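Local atomic coordinates of DNA-3-methyladenine glycosidase (Bacillus halodurans, PDB entry 2H56), a protein that belongs to the HhH-GPD superfamily of base excision DNA repair proteins, a largely helical family that carries a helix-hairpin-helix motif. Residues A[41-46]-A[209-214]; A[53-58]-A[121-126]; A[134-139]-A[159-164]; A[139-144]-A[149-154]. All blocks are in the same frame, centred on the assembly; numbering follows the deposited sequence.

Overall arrangement
The four contacts lie in one mostly helical chain. Contact 1 ties strand 43-46 to helix 202-219, and the other three fall between its two segments in sequence. Contact 2 closes before contacts 3 and 4 open. Contacts 2, 3 and 4 cluster, with centres about 9 to 12 Å apart. Contact 1 stands about 20 to 25 Å from them, centre to centre, yet its Leu45 touches Leu162 of contact 3 and its Trp210 touches Met153 of contact 4. Contacts 3 and 4 share helix 133-141 and Lys139. Contacts 2 and 4 form one apolar patch around Phe154, which packs on Leu55 and Phe125, next to the helix-hairpin-helix region. Contact 1 joins the small two-stranded sheet to a helix late in the chain.

Contact 1 of 4, residues A[41-46]-A[209-214]; sequences GEVQLP and LWKAAG
Val43 and Lys211 meet through their aliphatic parts. The methyl CG1 of Val43 lies 3.7 Å from CD of Lys211, and the two side chains cross obliquely. Val43 is the buried end of this contact. Its CG1 stands anti to the carbonyl carbon (chi1 -72°), which turns this methyl to the lysine. Val43 also packs on Leu207 and Tyr208 of the same helix and on Phe16. Strand 43-46 is one of two antiparallel strands in an otherwise helical protein of the HhH-GPD superfamily. Its partner is strand 13-16, and backbone bonds link Val43 to Phe16 and Leu45 to Arg14. Through Val43 the sheet rests on helix 202-219.

The other half is nearer to solvent. Beyond CD, Lys211 bends at its last torsion (chi4 75°) and runs past the backbone of Glu42. CE of Lys211 comes 3.7 Å from O of Glu42. NZ of Lys211 stays 3.9 Å from O of Glu42, a near approach rather than a bond. The side chain of Glu42 sets out away from the helix, and the residue is exposed. Just before it, the carbonyl of Gly41 is bonded to the hydroxyl of Tyr208, a second tie between this loop and helix 202-219.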
loop_
_atom_site.group_PDB
_atom_site.type_symbol
_atom_site.label_atom_id
_atom_site.label_comp_id
_atom_site.label_asym_id
_atom_site.label_seq_id
_atom_site.Cartn_x
_atom_site.Cartn_y
_atom_site.Cartn_z
ATOM N N GLY A 41 -1.444 14.547 -14.390
ATOM C CA GLY A 41 -2.501 15.151 -13.564
ATOM C C GLY A 41 -2.492 14.673 -12.117
ATOM O O GLY A 41 -1.455 14.297 -11.580
ATOM N N GLU A 42 -3.656 14.694 -11.475
ATOM C CA GLU A 42 -3.711 14.406 -10.054
ATOM C C GLU A 42 -3.658 12.927 -9.793
ATOM O O GLU A 42 -4.045 12.122 -10.633
ATOM C CB GLU A 42 -4.956 14.996 -9.417
ATOM C CG GLU A 42 -6.255 14.304 -9.764
ATOM C CD GLU A 42 -7.493 15.115 -9.343
ATOM O OE1 GLU A 42 -7.372 16.374 -9.158
ATOM O OE2 GLU A 42 -8.582 14.490 -9.214
ATOM N N VAL A 43 -3.166 12.588 -8.610
ATOM C CA VAL A 43 -3.280 11.252 -8.076
ATOM C C VAL A 43 -4.107 11.276 -6.811
ATOM O O VAL A 43 -4.342 12.337 -6.221
ATOM C CB VAL A 43 -1.915 10.684 -7.708
ATOM C CG1 VAL A 43 -1.142 10.364 -8.965
ATOM C CG2 VAL A 43 -1.164 11.647 -6.775
ATOM N N GLN A 44 -4.510 10.080 -6.391
ATOM C CA GLN A 44 -5.344 9.908 -5.234
ATOM C C GLN A 44 -4.833 8.804 -4.318
ATOM O O GLN A 44 -4.048 7.938 -4.720
ATOM C CB GLN A 44 -6.767 9.638 -5.663
ATOM C CG GLN A 44 -6.949 8.555 -6.705
ATOM C CD GLN A 44 -8.441 8.297 -7.003
ATOM O OE1 GLN A 44 -9.069 7.410 -6.412
ATOM N NE2 GLN A 44 -9.012 9.097 -7.896
ATOM N N LEU A 45 -5.262 8.887 -3.065
ATOM C CA LEU A 45 -4.796 8.011 -2.017
ATOM C C LEU A 45 -5.976 7.576 -1.200
ATOM O O LEU A 45 -6.460 8.331 -0.373
ATOM C CB LEU A 45 -3.830 8.760 -1.117
ATOM C CG LEU A 45 -3.101 7.958 -0.043
ATOM C CD1 LEU A 45 -2.384 6.764 -0.642
ATOM C CD2 LEU A 45 -2.123 8.889 0.632
ATOM N N PRO A 46 -6.473 6.361 -1.445
ATOM C CA PRO A 46 -7.563 5.876 -0.591
ATOM C C PRO A 46 -7.082 5.617 0.827
ATOM O O PRO A 46 -5.985 5.108 1.022
ATOM C CB PRO A 46 -8.005 4.587 -1.270
ATOM C CG PRO A 46 -6.851 4.184 -2.144
ATOM C CD PRO A 46 -6.098 5.404 -2.499
ATOM N N LEU A 209 4.426 6.780 -9.847
ATOM C CA LEU A 209 5.133 5.656 -10.421
ATOM C C LEU A 209 4.120 4.607 -10.848
ATOM O O LEU A 209 4.195 4.067 -11.973
ATOM C CB LEU A 209 6.185 5.101 -9.446
ATOM C CG LEU A 209 7.452 5.970 -9.258
ATOM C CD1 LEU A 209 8.574 5.205 -8.581
ATOM C CD2 LEU A 209 7.964 6.459 -10.583
ATOM N N TRP A 210 3.151 4.337 -9.968
ATOM C CA TRP A 210 2.112 3.356 -10.283
ATOM C C TRP A 210 1.329 3.755 -11.515
ATOM O O TRP A 210 0.982 2.907 -12.339
ATOM C CB TRP A 210 1.163 3.143 -9.112
ATOM C CG TRP A 210 1.631 2.107 -8.206
ATOM C CD1 TRP A 210 2.074 0.885 -8.552
ATOM C CD2 TRP A 210 1.730 2.182 -6.787
ATOM N NE1 TRP A 210 2.459 0.187 -7.449
ATOM C CE2 TRP A 210 2.256 0.960 -6.345
ATOM C CE3 TRP A 210 1.439 3.169 -5.845
ATOM C CZ2 TRP A 210 2.477 0.682 -4.995
ATOM C CZ3 TRP A 210 1.673 2.909 -4.508
ATOM C CH2 TRP A 210 2.176 1.667 -4.091
ATOM N N LYS A 211 1.059 5.054 -11.630
ATOM C CA LYS A 211 0.338 5.598 -12.768
ATOM C C LYS A 211 1.172 5.366 -14.041
ATOM O O LYS A 211 0.660 4.870 -15.064
ATOM C CB LYS A 211 0.046 7.070 -12.534
ATOM C CG LYS A 211 -1.335 7.493 -12.962
ATOM C CD LYS A 211 -1.739 8.806 -12.304
ATOM C CE LYS A 211 -3.028 9.355 -12.898
ATOM N NZ LYS A 211 -4.234 8.616 -12.426
ATOM N N ALA A 212 2.470 5.643 -13.950
ATOM C CA ALA A 212 3.399 5.372 -15.056
ATOM C C ALA A 212 3.432 3.893 -15.434
ATOM O O ALA A 212 3.461 3.567 -16.619
ATOM C CB ALA A 212 4.790 5.858 -14.702
ATOM N N ALA A 213 3.432 3.008 -14.438
ATOM C CA ALA A 213 3.460 1.560 -14.703
ATOM C C ALA A 213 2.220 1.036 -15.435
ATOM O O ALA A 213 2.341 0.118 -16.247
ATOM C CB ALA A 213 3.671 0.775 -13.410
ATOM N N GLY A 214 1.037 1.594 -15.139
ATOM C CA GLY A 214 -0.228 1.192 -15.801
ATOM C C GLY A 214 -0.449 1.722 -17.228
ATOM O O GLY A 214 0.205 1.271 -18.189
#

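Contact 2 of 4, residues A[53-58]-A[121-126]; sequences QSLVSS and GRLDFT
Leu55 touches both Leu123 and Phe125 with one methyl. Its CB leaves helix 51-61 in the direction of the 121-126 segment. CG stands anti to the carbonyl carbon (chi1 -86°) and packs on the ring of Phe154, outside the two segments. There the chain forks. CD1 carries the chain outward (chi2 173°) and does all the touching. CD1 of Leu55 lies 3.8 Å from CZ of Phe125, arriving at the ring edge and near its plane. The same CD1 of Leu55 is 3.9 Å from CD2 of Leu123, and these two leucines meet tip to tip.

In the fold, the contact sets helix 51-61 against the turn after helix 105-119 and the start of helix 125-128, within the helical architecture of the HhH-GPD superfamily. Leu123 also packs on Leu140, and Val114 of helix 105-119 touches Leu55.

Each segment has its own polar bonds. Asp124 is the N-cap of helix 125-128, and its OD1 accepts from Thr126 N at 3.3 Å, met from above the carboxylate plane. OD2 of Asp124 takes the amide of Glu127. In helix 51-61, Ser58 OG donates to Ser54 O at 2.7 Å. The backbone N of Ser58 reaches that same oxygen from the opposite face of its plane, giving Ser54 O two donors.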
loop_
_atom_site.group_PDB
_atom_site.type_symbol
_atom_site.label_atom_id
_atom_site.label_comp_id
_atom_site.label_asym_id
_atom_site.label_seq_id
_atom_site.Cartn_x
_atom_site.Cartn_y
_atom_site.Cartn_z
ATOM N N GLN A 53 -9.363 -3.483 10.734
ATOM C CA GLN A 53 -10.150 -4.023 9.636
ATOM C C GLN A 53 -9.282 -4.176 8.392
ATOM O O GLN A 53 -9.312 -5.194 7.724
ATOM C CB GLN A 53 -11.333 -3.093 9.385
ATOM C CG GLN A 53 -12.343 -3.564 8.354
ATOM C CD GLN A 53 -11.888 -3.293 6.928
ATOM O OE1 GLN A 53 -11.440 -2.188 6.597
ATOM N NE2 GLN A 53 -12.007 -4.305 6.073
ATOM N N SER A 54 -8.489 -3.158 8.111
ATOM C CA SER A 54 -7.551 -3.187 6.995
ATOM C C SER A 54 -6.556 -4.297 7.049
ATOM O O SER A 54 -6.262 -4.876 6.021
ATOM C CB SER A 54 -6.773 -1.893 6.946
ATOM O OG SER A 54 -7.678 -0.885 6.620
ATOM N N LEU A 55 -5.997 -4.574 8.220
ATOM C CA LEU A 55 -5.000 -5.641 8.304
ATOM C C LEU A 55 -5.655 -6.987 7.983
ATOM O O LEU A 55 -5.099 -7.812 7.260
ATOM C CB LEU A 55 -4.347 -5.684 9.684
ATOM C CG LEU A 55 -3.147 -4.778 9.908
ATOM C CD1 LEU A 55 -2.701 -4.792 11.365
ATOM C CD2 LEU A 55 -2.026 -5.261 8.986
ATOM N N VAL A 56 -6.848 -7.205 8.521
ATOM C CA VAL A 56 -7.535 -8.453 8.302
ATOM C C VAL A 56 -7.865 -8.611 6.816
ATOM O O VAL A 56 -7.562 -9.626 6.212
ATOM C CB VAL A 56 -8.799 -8.535 9.162
ATOM C CG1 VAL A 56 -9.574 -9.785 8.822
ATOM C CG2 VAL A 56 -8.411 -8.490 10.632
ATOM N N SER A 57 -8.478 -7.592 6.239
ATOM C CA SER A 57 -8.704 -7.534 4.813
ATOM C C SER A 57 -7.411 -7.732 4.000
ATOM O O SER A 57 -7.415 -8.423 3.000
ATOM C CB SER A 57 -9.320 -6.189 4.449
ATOM O OG SER A 57 -9.865 -6.235 3.136
ATOM N N SER A 58 -6.304 -7.142 4.421
ATOM C CA SER A 58 -5.051 -7.352 3.715
ATOM C C SER A 58 -4.623 -8.803 3.746
ATOM O O SER A 58 -4.136 -9.321 2.736
ATOM C CB SER A 58 -3.939 -6.487 4.299
ATOM O OG SER A 58 -4.285 -5.108 4.193
ATOM N N GLY A 121 -2.007 -4.822 23.081
ATOM C CA GLY A 121 -1.527 -3.456 23.068
ATOM C C GLY A 121 -0.187 -3.290 22.390
ATOM O O GLY A 121 0.327 -2.178 22.326
ATOM N N ARG A 122 0.390 -4.389 21.894
ATOM C CA ARG A 122 1.699 -4.351 21.211
ATOM C C ARG A 122 1.564 -3.346 20.093
ATOM O O ARG A 122 2.380 -2.432 19.969
ATOM C CB ARG A 122 2.122 -5.724 20.656
ATOM C CG ARG A 122 3.128 -6.459 21.513
ATOM C CD ARG A 122 3.411 -7.842 20.987
ATOM N NE ARG A 122 2.339 -8.759 21.364
ATOM C CZ ARG A 122 2.415 -9.715 22.299
ATOM N NH1 ARG A 122 3.537 -9.935 22.979
ATOM N NH2 ARG A 122 1.351 -10.483 22.554
ATOM N N LEU A 123 0.495 -3.485 19.331
ATOM C CA LEU A 123 0.264 -2.676 18.163
ATOM C C LEU A 123 -0.839 -1.641 18.410
ATOM O O LEU A 123 -2.004 -1.932 18.206
ATOM C CB LEU A 123 -0.109 -3.604 17.023
ATOM C CG LEU A 123 -0.260 -2.984 15.660
ATOM C CD1 LEU A 123 1.086 -2.376 15.186
ATOM C CD2 LEU A 123 -0.798 -4.083 14.748
ATOM N N ASP A 124 -0.454 -0.439 18.855
ATOM C CA ASP A 124 -1.380 0.682 19.089
ATOM C C ASP A 124 -1.320 1.702 17.937
ATOM O O ASP A 124 -0.326 2.425 17.777
ATOM C CB ASP A 124 -1.010 1.379 20.400
ATOM C CG ASP A 124 -1.558 2.803 20.499
ATOM O OD1 ASP A 124 -2.751 3.014 20.166
ATOM O OD2 ASP A 124 -0.786 3.708 20.909
ATOM N N PHE A 125 -2.389 1.786 17.148
ATOM C CA PHE A 125 -2.357 2.610 15.933
ATOM C C PHE A 125 -2.252 4.118 16.174
ATOM O O PHE A 125 -1.716 4.834 15.320
ATOM C CB PHE A 125 -3.549 2.286 15.043
ATOM C CG PHE A 125 -3.510 0.882 14.485
ATOM C CD1 PHE A 125 -2.538 0.520 13.544
ATOM C CD2 PHE A 125 -4.417 -0.083 14.916
ATOM C CE1 PHE A 125 -2.488 -0.769 13.039
ATOM C CE2 PHE A 125 -4.374 -1.377 14.405
ATOM C CZ PHE A 125 -3.417 -1.718 13.475
ATOM N N THR A 126 -2.711 4.617 17.324
ATOM C CA THR A 126 -2.548 6.053 17.604
ATOM C C THR A 126 -1.091 6.414 17.880
ATOM O O THR A 126 -0.608 7.384 17.315
ATOM C CB THR A 126 -3.425 6.569 18.763
ATOM O OG1 THR A 126 -4.799 6.229 18.525
ATOM C CG2 THR A 126 -3.269 8.087 18.900
#

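Contact 3 of 4, residues A[134-139]-A[159-164]; sequences TTVIEK and LGRLDV
Val136 faces Arg161 and Leu159, and has the most surface buried of the three. It is a buried residue of helix 133-141, and its two methyls are shared out between the two partners. CG2 of Val136 is 3.6 Å from NH1 of Arg161. CG1 of Val136 is 4.5 Å from CD2 of Leu159, a light apolar contact. The first torsion of Val136 (chi1 174°) puts CG1 anti to the backbone N and CG2 anti to the carbonyl carbon, which directs one methyl to each partner. Val136 is also touched by Ala131 and Leu128.

Arg161 comes next in buried surface. Its chain is bent at chi2 and chi3, which folds the guanidinium back between the helix and Asp163. Val136 CG2 meets this group at a slant. Arg161 grips Asp163 side-on in a salt bridge, with NE and NH2 each reaching one carboxylate oxygen. NE of Arg161 gives a bond of 3.0 Å to OD1 of Asp163, tilted somewhat from the guanidinium plane. NH2 of Arg161 reaches OD2 of Asp163 at 3.0 Å and nearly straight (165°), using the syn lone pair of that oxygen. NH1 has a weak bond to the carbonyl of Ala131.

Leu159, nearer the start of the loop, also rests on Phe154 of the preceding helix. The contact therefore joins helix 133-141 to the loop that leaves helix 148-157. Across the segments it is carried by methyl groups and one guanidinium. The two-point grip on Asp163 fixes the rotation of that guanidinium and probably offsets its charge where it lies against Val136.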
loop_
_atom_site.group_PDB
_atom_site.type_symbol
_atom_site.label_atom_id
_atom_site.label_comp_id
_atom_site.label_asym_id
_atom_site.label_seq_id
_atom_site.Cartn_x
_atom_site.Cartn_y
_atom_site.Cartn_z
ATOM N N THR A 134 10.369 3.572 9.951
ATOM C CA THR A 134 11.238 2.503 10.439
ATOM C C THR A 134 10.619 1.716 11.621
ATOM O O THR A 134 10.676 0.483 11.658
ATOM C CB THR A 134 12.637 3.113 10.789
ATOM O OG1 THR A 134 13.463 2.137 11.414
ATOM C CG2 THR A 134 12.515 4.352 11.699
ATOM N N THR A 135 9.985 2.414 12.553
ATOM C CA THR A 135 9.367 1.764 13.715
ATOM C C THR A 135 8.024 1.089 13.421
ATOM O O THR A 135 7.760 -0.041 13.881
ATOM C CB THR A 135 9.132 2.781 14.801
ATOM O OG1 THR A 135 10.387 3.364 15.113
ATOM C CG2 THR A 135 8.535 2.133 16.048
ATOM N N VAL A 136 7.174 1.803 12.691
ATOM C CA VAL A 136 5.921 1.261 12.248
ATOM C C VAL A 136 6.151 -0.089 11.540
ATOM O O VAL A 136 5.532 -1.122 11.905
ATOM C CB VAL A 136 5.201 2.216 11.297
ATOM C CG1 VAL A 136 3.946 1.532 10.747
ATOM C CG2 VAL A 136 4.857 3.563 12.009
ATOM N N ILE A 137 7.053 -0.092 10.557
ATOM C CA ILE A 137 7.350 -1.322 9.815
ATOM C C ILE A 137 7.767 -2.460 10.778
ATOM O O ILE A 137 7.322 -3.598 10.623
ATOM C CB ILE A 137 8.401 -1.087 8.674
ATOM C CG1 ILE A 137 7.826 -0.194 7.563
ATOM C CG2 ILE A 137 8.773 -2.374 8.063
ATOM N N GLU A 138 8.572 -2.150 11.796
ATOM C CA GLU A 138 8.914 -3.161 12.816
ATOM C C GLU A 138 7.693 -3.692 13.528
ATOM O O GLU A 138 7.504 -4.892 13.605
ATOM C CB GLU A 138 9.866 -2.610 13.868
ATOM C CG GLU A 138 11.319 -2.580 13.410
ATOM C CD GLU A 138 12.142 -1.477 14.076
ATOM O OE1 GLU A 138 11.572 -0.690 14.872
ATOM O OE2 GLU A 138 13.365 -1.397 13.802
ATOM N N LYS A 139 6.866 -2.798 14.060
ATOM C CA LYS A 139 5.701 -3.225 14.834
ATOM C C LYS A 139 4.795 -4.069 13.956
ATOM O O LYS A 139 4.360 -5.112 14.380
ATOM C CB LYS A 139 4.939 -2.044 15.433
ATOM C CG LYS A 139 5.761 -1.153 16.370
ATOM C CD LYS A 139 5.979 -1.804 17.717
ATOM C CE LYS A 139 6.527 -0.819 18.762
ATOM N NZ LYS A 139 5.916 -1.049 20.124
ATOM N N LEU A 159 -2.993 3.671 6.841
ATOM C CA LEU A 159 -2.612 4.793 7.730
ATOM C C LEU A 159 -2.365 6.145 7.026
ATOM O O LEU A 159 -2.010 7.126 7.690
ATOM C CB LEU A 159 -1.327 4.500 8.487
ATOM C CG LEU A 159 -1.315 3.384 9.506
ATOM C CD1 LEU A 159 -1.361 2.074 8.776
ATOM C CD2 LEU A 159 -0.033 3.516 10.336
ATOM N N GLY A 160 -2.500 6.199 5.697
ATOM C CA GLY A 160 -2.310 7.451 4.938
ATOM C C GLY A 160 -0.981 8.179 5.149
ATOM O O GLY A 160 -0.917 9.426 5.058
ATOM N N ARG A 161 0.078 7.398 5.398
ATOM C CA ARG A 161 1.420 7.941 5.648
ATOM C C ARG A 161 2.112 8.278 4.344
ATOM O O ARG A 161 2.189 7.459 3.473
ATOM C CB ARG A 161 2.256 6.931 6.422
ATOM C CG ARG A 161 1.867 6.819 7.859
ATOM C CD ARG A 161 2.406 8.003 8.645
ATOM N NE ARG A 161 3.870 7.984 8.627
ATOM C CZ ARG A 161 4.640 7.412 9.553
ATOM N NH1 ARG A 161 4.118 6.834 10.635
ATOM N NH2 ARG A 161 5.957 7.442 9.404
ATOM N N LEU A 162 2.629 9.486 4.214
ATOM C CA LEU A 162 3.158 9.940 2.921
ATOM C C LEU A 162 4.678 9.702 2.730
ATOM O O LEU A 162 5.227 9.997 1.668
ATOM C CB LEU A 162 2.803 11.419 2.726
ATOM C CG LEU A 162 1.296 11.727 2.751
ATOM C CD1 LEU A 162 1.024 13.140 2.383
ATOM C CD2 LEU A 162 0.538 10.803 1.784
ATOM N N ASP A 163 5.340 9.128 3.730
ATOM C CA ASP A 163 6.810 8.988 3.736
ATOM C C ASP A 163 7.287 7.508 3.620
ATOM O O ASP A 163 8.160 7.048 4.359
ATOM C CB ASP A 163 7.347 9.615 5.015
ATOM C CG ASP A 163 6.794 8.948 6.297
ATOM O OD1 ASP A 163 5.735 8.274 6.275
ATOM O OD2 ASP A 163 7.451 9.105 7.338
ATOM N N VAL A 164 6.696 6.796 2.671
ATOM C CA VAL A 164 6.896 5.369 2.475
ATOM C C VAL A 164 7.360 5.152 1.024
ATOM O O VAL A 164 6.819 5.734 0.098
ATOM C CB VAL A 164 5.547 4.633 2.714
ATOM C CG1 VAL A 164 5.668 3.112 2.473
ATOM C CG2 VAL A 164 4.992 4.938 4.132
#

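Contact 4 of 4, residues A[139-144]-A[149-154]; sequences KLTAIK and WTAEMF
The backbones of Leu140 and Ala151 come close, with their CA atoms 5.8 Å apart. At this point the small CB of Ala151 is what lies between the helices. CB of Ala151 lies 3.8 Å from CB of Leu140 and 3.9 Å from CG2 of Thr141.

One turn further along helix 148-157, Phe154 takes over. Its CG is anti to the backbone N (chi1 -179°), which carries the ring to Leu140. The two side chains cross at about a right angle. CD1 of Leu140 is 3.5 Å from CD2 of Phe154, meeting the ring at a slant. The other methyl, CD2 of Leu140, is 3.9 Å from CE2 of Phe154, so both branches of the leucine lie against the ring.

This is the helix-hairpin-helix motif of the superfamily. Helix 133-141 is the first helix, a short hairpin follows, and helix 148-157 is the second. Leu140 and Ala151 are where the two helices approach most closely within these segments, near the hairpin.

Thr141 sits at the border of this apolar patch. Its methyl faces Ala151, while its hydroxyl OG1 is bonded back to the carbonyl of Ile137 in its own helix. Ile143, in the hairpin, packs on His113, Val114 and His117 of helix 105-119. Lys144 forms a salt bridge with Glu109 of that same helix.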
loop_
_atom_site.group_PDB
_atom_site.type_symbol
_atom_site.label_atom_id
_atom_site.label_comp_id
_atom_site.label_asym_id
_atom_site.label_seq_id
_atom_site.Cartn_x
_atom_site.Cartn_y
_atom_site.Cartn_z
ATOM N N LYS A 139 6.866 -2.798 14.060
ATOM C CA LYS A 139 5.701 -3.225 14.834
ATOM C C LYS A 139 4.795 -4.069 13.956
ATOM O O LYS A 139 4.360 -5.112 14.380
ATOM C CB LYS A 139 4.939 -2.044 15.433
ATOM C CG LYS A 139 5.761 -1.153 16.370
ATOM C CD LYS A 139 5.979 -1.804 17.717
ATOM C CE LYS A 139 6.527 -0.819 18.762
ATOM N NZ LYS A 139 5.916 -1.049 20.124
ATOM N N LEU A 140 4.559 -3.662 12.717
ATOM C CA LEU A 140 3.712 -4.441 11.815
ATOM C C LEU A 140 4.296 -5.826 11.355
ATOM O O LEU A 140 3.565 -6.822 11.293
ATOM C CB LEU A 140 3.375 -3.597 10.587
ATOM C CG LEU A 140 2.513 -2.340 10.782
ATOM C CD1 LEU A 140 2.482 -1.463 9.480
ATOM C CD2 LEU A 140 1.110 -2.719 11.210
ATOM N N THR A 141 5.580 -5.900 11.009
ATOM C CA THR A 141 6.143 -7.141 10.445
ATOM C C THR A 141 6.401 -8.230 11.490
ATOM O O THR A 141 6.535 -9.427 11.158
ATOM C CB THR A 141 7.413 -6.868 9.662
ATOM O OG1 THR A 141 8.286 -6.066 10.456
ATOM C CG2 THR A 141 7.098 -6.121 8.373
ATOM N N ALA A 142 6.429 -7.810 12.755
ATOM C CA ALA A 142 6.332 -8.717 13.923
ATOM C C ALA A 142 5.135 -9.685 13.865
ATOM O O ALA A 142 5.179 -10.745 14.495
ATOM C CB ALA A 142 6.268 -7.900 15.241
ATOM N N ILE A 143 4.080 -9.315 13.133
ATOM C CA ILE A 143 2.912 -10.148 12.990
ATOM C C ILE A 143 3.151 -11.175 11.891
ATOM O O ILE A 143 3.528 -10.816 10.784
ATOM C CB ILE A 143 1.680 -9.304 12.643
ATOM C CG1 ILE A 143 1.432 -8.244 13.716
ATOM C CG2 ILE A 143 0.413 -10.174 12.476
ATOM C CD1 ILE A 143 0.690 -7.051 13.155
ATOM N N LYS A 144 2.971 -12.457 12.209
ATOM C CA LYS A 144 3.009 -13.522 11.211
ATOM C C LYS A 144 2.106 -13.175 10.052
ATOM O O LYS A 144 1.014 -12.647 10.243
ATOM C CB LYS A 144 2.530 -14.841 11.798
ATOM C CG LYS A 144 3.590 -15.694 12.554
ATOM C CD LYS A 144 2.912 -16.920 13.236
ATOM C CE LYS A 144 2.232 -16.523 14.565
ATOM N NZ LYS A 144 0.931 -17.218 14.891
ATOM N N TRP A 149 6.713 -5.610 2.489
ATOM C CA TRP A 149 5.837 -5.048 1.461
ATOM C C TRP A 149 4.449 -4.821 2.013
ATOM O O TRP A 149 3.864 -3.751 1.798
ATOM C CB TRP A 149 5.778 -5.973 0.231
ATOM C CG TRP A 149 4.891 -5.479 -0.815
ATOM C CD1 TRP A 149 5.164 -4.504 -1.704
ATOM C CD2 TRP A 149 3.561 -5.915 -1.084
ATOM N NE1 TRP A 149 4.079 -4.276 -2.509
ATOM C CE2 TRP A 149 3.077 -5.130 -2.152
ATOM C CE3 TRP A 149 2.710 -6.864 -0.499
ATOM C CZ2 TRP A 149 1.789 -5.272 -2.666
ATOM C CZ3 TRP A 149 1.425 -7.004 -1.006
ATOM C CH2 TRP A 149 0.979 -6.213 -2.086
ATOM N N THR A 150 3.922 -5.812 2.741
ATOM C CA THR A 150 2.582 -5.732 3.309
ATOM C C THR A 150 2.524 -4.553 4.263
ATOM O O THR A 150 1.587 -3.769 4.211
ATOM C CB THR A 150 2.206 -7.002 4.067
ATOM O OG1 THR A 150 2.513 -8.129 3.255
ATOM C CG2 THR A 150 0.727 -7.052 4.385
ATOM N N ALA A 151 3.526 -4.423 5.135
ATOM C CA ALA A 151 3.537 -3.318 6.084
ATOM C C ALA A 151 3.572 -2.024 5.315
ATOM O O ALA A 151 2.907 -1.060 5.688
ATOM C CB ALA A 151 4.734 -3.383 7.011
ATOM N N GLU A 152 4.361 -1.988 4.245
ATOM C CA GLU A 152 4.522 -0.748 3.522
ATOM C C GLU A 152 3.216 -0.316 2.857
ATOM O O GLU A 152 2.795 0.834 3.033
ATOM C CB GLU A 152 5.679 -0.834 2.540
ATOM C CG GLU A 152 7.011 -0.681 3.256
ATOM C CD GLU A 152 8.215 -1.122 2.430
ATOM O OE1 GLU A 152 8.042 -1.963 1.487
ATOM O OE2 GLU A 152 9.341 -0.623 2.755
HETATM N N MSE A 153 2.552 -1.245 2.166
HETATM C CA MSE A 153 1.252 -0.948 1.527
HETATM C C MSE A 153 0.193 -0.525 2.549
HETATM O O MSE A 153 -0.662 0.381 2.268
HETATM C CB MSE A 153 0.719 -2.148 0.767
HETATM C CG MSE A 153 1.617 -2.627 -0.288
HETATM SE SE MSE A 153 1.801 -1.328 -1.691
HETATM C CE MSE A 153 0.008 -1.628 -2.629
ATOM N N PHE A 154 0.272 -1.165 3.718
ATOM C CA PHE A 154 -0.609 -0.837 4.817
ATOM C C PHE A 154 -0.377 0.569 5.306
ATOM O O PHE A 154 -1.349 1.272 5.602
ATOM C CB PHE A 154 -0.409 -1.797 5.982
ATOM C CG PHE A 154 -1.303 -1.521 7.143
ATOM C CD1 PHE A 154 -2.651 -1.904 7.106
ATOM C CD2 PHE A 154 -0.808 -0.898 8.280
ATOM C CE1 PHE A 154 -3.502 -1.626 8.178
ATOM C CE2 PHE A 154 -1.649 -0.632 9.362
ATOM C CZ PHE A 154 -2.995 -0.994 9.310
#